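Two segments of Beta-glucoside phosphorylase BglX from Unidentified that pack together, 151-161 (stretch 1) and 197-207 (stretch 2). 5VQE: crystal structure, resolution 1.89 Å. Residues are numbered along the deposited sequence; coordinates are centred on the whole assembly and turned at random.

Stretch 1, residues 151-161: IDMNPENPITN
Stretch 2 197-207: GDGVDYRDQHL

Two irregular loops of one chain, neither containing regular helix or strand, run side by side in the same direction and are joined largely by asparagine side chains that donate to backbone carbonyls and to one aspartate of the opposing loop, with backbone hydrogen bonds beside them. The CA register rises together in both: Asp152 CA lies 4.9 Å from Gly199 CA, Asn154 CA 5.4 Å from Val200 CA, Asn157 CA 3.9 Å from Tyr202 CA, and Ile159 CA 6.0 Å from Asp204 CA. Together the loops bury 651 Å².

The contact begins with backbone. Ile151 N gives a weak hydrogen bond to Asp198 O at 3.5 Å, and Gly199 CA approaches Ile151 O at 3.1 Å in a CA-H...O contact with an angle of 160° at the hydrogen. Gly199 has phi/psi of 113/-9, where a side chain would jam against the carbonyl of the preceding residue; an ideal CB would also sit 1.7 Å from Ile151 O, so glycine alone fits. Its own carbonyl accepts a hydrogen bond from Asn154 N, with Asn154 N to Gly199 O at 2.8 Å. Beside this, Met153 (chi1 m, chi2 and chi3 t) sets its CB toward stretch 2 while its end leads away, leaving SD 4.0 Å from Val200 CG2 in an apolar contact.

Asn154 opens a type I beta turn that ends at Asn157, closed by Asn157 N to Asn154 O at 3.1 Å. Pro155, with phi -69, suits the second position of such a turn and points away. Both asparagines adopt chi1 t with chi2 near -40°, and both use the two ends of the amide. Asn154 OD1 accepts from Glu156 N at 3.1 Å, bracing the turn, while Asn154 ND2 reaches across to Val200 O at 2.9 Å with a nearly straight angle of 162°; the same nitrogen lies at the edge of the Tyr202 ring. Asn157 OD1 accepts from Ile159 N at 2.9 Å and, weakly, from Thr160 N at 3.4 Å. Its ND2 donates to Asp201 O at 3.0 Å and to Asp198 OD1 at 3.0 Å, tying together separate parts of stretch 2. Asp198 OD1 also receives Gly199 N at 2.8 Å, so this carboxylate oxygen links its own loop to the other.

Asp201 points its CB away; its carbonyl faces Asn157 ND2, while its carboxylate braces stretch 2: OD1 accepts from Tyr202 N at 2.7 Å and from Arg203 NE at 3.0 Å, and OD2 forms a salt bridge with Arg203 NH2 at 2.9 Å. Tyr202 (chi1 p) lays its backbone against Asn157, while the end of its side chain leads away.

Farther on, Ile159 (chi1 t, chi2 p) points toward stretch 2 and fills space with aliphatic atoms: its CG2 is 3.2 Å from Asp198 OD2 and its CD1 3.6 Å from His206 CE1, oblique to that ring. The imidazole (chi1 m, chi2 77°) is held by Asp204 (chi1 t), whose OD1 accepts from His206 ND1 at a very short 2.5 Å and from His206 N at 2.7 Å.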

# COMPACT_ATOMS: atom_id res chain seq x y z
N ILE A 151 -6.75 -3.88 9.08
CA ILE A 151 -6.74 -3.36 10.44
C ILE A 151 -5.39 -3.71 11.05
O ILE A 151 -4.99 -4.87 11.03
CB ILE A 151 -7.88 -3.95 11.28
CG1 ILE A 151 -9.24 -3.69 10.64
CG2 ILE A 151 -7.85 -3.39 12.70
CD1 ILE A 151 -10.38 -4.50 11.26
N ASP A 152 -4.69 -2.71 11.59
CA ASP A 152 -3.37 -2.94 12.18
C ASP A 152 -3.51 -3.45 13.62
O ASP A 152 -3.04 -2.85 14.59
CB ASP A 152 -2.54 -1.65 12.13
CG ASP A 152 -1.05 -1.90 12.32
OD1 ASP A 152 -0.58 -3.02 12.03
OD2 ASP A 152 -0.34 -0.96 12.74
N MET A 153 -4.18 -4.60 13.74
CA MET A 153 -4.35 -5.23 15.05
C MET A 153 -3.02 -5.68 15.63
O MET A 153 -2.68 -5.34 16.77
CB MET A 153 -5.29 -6.43 14.96
CG MET A 153 -6.74 -6.14 14.76
SD MET A 153 -7.73 -7.63 15.03
CE MET A 153 -9.36 -7.00 14.62
N ASN A 154 -2.25 -6.44 14.85
CA ASN A 154 -1.08 -7.13 15.37
C ASN A 154 0.16 -6.30 15.13
O ASN A 154 0.61 -6.19 13.98
CB ASN A 154 -0.95 -8.50 14.70
CG ASN A 154 0.05 -9.40 15.41
OD1 ASN A 154 1.11 -8.94 15.86
ND2 ASN A 154 -0.28 -10.67 15.51
N PRO A 155 0.79 -5.72 16.17
CA PRO A 155 1.92 -4.80 15.93
C PRO A 155 3.19 -5.48 15.41
O PRO A 155 4.13 -4.76 15.03
CB PRO A 155 2.17 -4.18 17.32
CG PRO A 155 1.01 -4.60 18.17
CD PRO A 155 0.49 -5.87 17.60
N GLU A 156 3.28 -6.81 15.40
CA GLU A 156 4.44 -7.48 14.84
C GLU A 156 4.28 -7.79 13.36
O GLU A 156 5.20 -8.35 12.75
CB GLU A 156 4.73 -8.78 15.61
CG GLU A 156 5.16 -8.56 17.05
CD GLU A 156 6.52 -7.87 17.16
OE1 GLU A 156 7.43 -8.21 16.38
OE2 GLU A 156 6.67 -6.98 18.03
N ASN A 157 3.14 -7.46 12.77
CA ASN A 157 2.93 -7.73 11.36
C ASN A 157 3.75 -6.73 10.54
O ASN A 157 3.57 -5.52 10.70
CB ASN A 157 1.45 -7.62 11.01
CG ASN A 157 1.15 -8.11 9.61
OD1 ASN A 157 1.89 -7.82 8.67
ND2 ASN A 157 0.07 -8.85 9.47
N PRO A 158 4.65 -7.19 9.66
CA PRO A 158 5.53 -6.27 8.94
C PRO A 158 4.94 -5.67 7.67
O PRO A 158 5.55 -4.74 7.12
CB PRO A 158 6.72 -7.17 8.58
CG PRO A 158 6.09 -8.48 8.33
CD PRO A 158 4.97 -8.60 9.35
N ILE A 159 3.81 -6.18 7.19
CA ILE A 159 3.28 -5.80 5.88
C ILE A 159 2.00 -4.98 6.00
O ILE A 159 1.46 -4.55 4.97
CB ILE A 159 3.07 -7.04 4.99
CG1 ILE A 159 3.01 -6.66 3.51
CG2 ILE A 159 1.83 -7.83 5.39
CD1 ILE A 159 4.33 -6.16 2.94
N THR A 160 1.53 -4.74 7.22
CA THR A 160 0.44 -3.80 7.46
C THR A 160 1.02 -2.48 7.95
O THR A 160 1.51 -1.69 7.14
CB THR A 160 -0.56 -4.40 8.45
OG1 THR A 160 0.14 -4.96 9.57
CG2 THR A 160 -1.37 -5.51 7.77
N ASN A 161 1.02 -2.25 9.26
CA ASN A 161 1.83 -1.17 9.87
C ASN A 161 1.41 0.16 9.24
O ASN A 161 0.21 0.44 9.14
CB ASN A 161 3.30 -1.54 9.70
CG ASN A 161 4.19 -0.81 10.67
OD1 ASN A 161 4.85 0.18 10.31
ND2 ASN A 161 4.23 -1.28 11.91
N GLY A 197 -8.53 -9.91 4.87
CA GLY A 197 -8.08 -8.94 5.85
C GLY A 197 -6.75 -9.24 6.50
O GLY A 197 -6.63 -10.17 7.30
N ASP A 198 -5.73 -8.45 6.18
CA ASP A 198 -4.48 -8.59 6.88
C ASP A 198 -4.53 -7.85 8.22
O ASP A 198 -5.43 -7.02 8.47
CB ASP A 198 -3.31 -8.09 6.03
CG ASP A 198 -2.05 -8.90 6.25
OD1 ASP A 198 -1.92 -9.51 7.34
OD2 ASP A 198 -1.20 -8.97 5.33
N GLY A 199 -3.57 -8.16 9.08
CA GLY A 199 -3.40 -7.46 10.34
C GLY A 199 -3.68 -8.27 11.59
O GLY A 199 -3.41 -7.78 12.69
N VAL A 200 -4.23 -9.48 11.46
CA VAL A 200 -4.43 -10.36 12.62
C VAL A 200 -3.19 -11.20 12.88
O VAL A 200 -2.66 -11.23 14.00
CB VAL A 200 -5.68 -11.24 12.39
CG1 VAL A 200 -5.89 -12.20 13.55
CG2 VAL A 200 -6.92 -10.38 12.21
N ASP A 201 -2.72 -11.89 11.85
CA ASP A 201 -1.46 -12.62 11.87
C ASP A 201 -0.29 -11.64 12.03
O ASP A 201 -0.45 -10.42 11.93
CB ASP A 201 -1.33 -13.42 10.58
CG ASP A 201 -0.49 -14.68 10.73
OD1 ASP A 201 0.32 -14.77 11.69
OD2 ASP A 201 -0.64 -15.59 9.87
N TYR A 202 0.90 -12.20 12.29
CA TYR A 202 2.13 -11.42 12.34
C TYR A 202 3.07 -11.76 11.19
O TYR A 202 4.26 -11.41 11.23
CB TYR A 202 2.85 -11.62 13.68
CG TYR A 202 3.18 -13.05 14.03
CD1 TYR A 202 2.20 -13.91 14.50
CD2 TYR A 202 4.48 -13.55 13.90
CE1 TYR A 202 2.49 -15.23 14.83
CE2 TYR A 202 4.78 -14.87 14.23
CZ TYR A 202 3.77 -15.70 14.69
OH TYR A 202 4.04 -17.01 15.03
N ARG A 203 2.57 -12.43 10.16
CA ARG A 203 3.40 -12.95 9.09
C ARG A 203 2.95 -12.39 7.75
O ARG A 203 1.83 -11.89 7.60
CB ARG A 203 3.39 -14.48 9.12
CG ARG A 203 3.98 -15.03 10.43
CD ARG A 203 3.70 -16.51 10.66
NE ARG A 203 2.27 -16.80 10.69
CZ ARG A 203 1.75 -18.02 10.65
NH1 ARG A 203 2.55 -19.08 10.57
NH2 ARG A 203 0.44 -18.19 10.67
N ASP A 204 3.86 -12.46 6.78
CA ASP A 204 3.73 -11.78 5.49
C ASP A 204 3.28 -12.77 4.42
O ASP A 204 3.96 -13.78 4.18
CB ASP A 204 5.08 -11.16 5.10
CG ASP A 204 5.04 -10.44 3.75
OD1 ASP A 204 3.98 -10.43 3.09
OD2 ASP A 204 6.08 -9.88 3.35
N GLN A 205 2.15 -12.47 3.77
CA GLN A 205 1.62 -13.33 2.72
C GLN A 205 2.53 -13.40 1.50
O GLN A 205 2.33 -14.28 0.64
CB GLN A 205 0.22 -12.87 2.29
CG GLN A 205 0.08 -11.37 2.08
CD GLN A 205 -0.95 -11.01 1.03
OE1 GLN A 205 -1.43 -11.86 0.27
NE2 GLN A 205 -1.30 -9.72 0.98
N HIS A 206 3.50 -12.49 1.39
CA HIS A 206 4.55 -12.62 0.39
C HIS A 206 5.36 -13.89 0.59
O HIS A 206 5.92 -14.43 -0.37
CB HIS A 206 5.48 -11.40 0.43
CG HIS A 206 4.83 -10.11 0.01
ND1 HIS A 206 3.99 -9.40 0.84
CD2 HIS A 206 4.93 -9.40 -1.13
CE1 HIS A 206 3.58 -8.31 0.21
NE2 HIS A 206 4.12 -8.29 -0.99
N LEU A 207 5.43 -14.39 1.83
CA LEU A 207 6.32 -15.49 2.20
C LEU A 207 5.58 -16.76 2.60
O LEU A 207 6.24 -17.78 2.86
CB LEU A 207 7.24 -15.06 3.35
CG LEU A 207 8.21 -13.93 3.01
CD1 LEU A 207 8.94 -13.47 4.25
CD2 LEU A 207 9.21 -14.36 1.94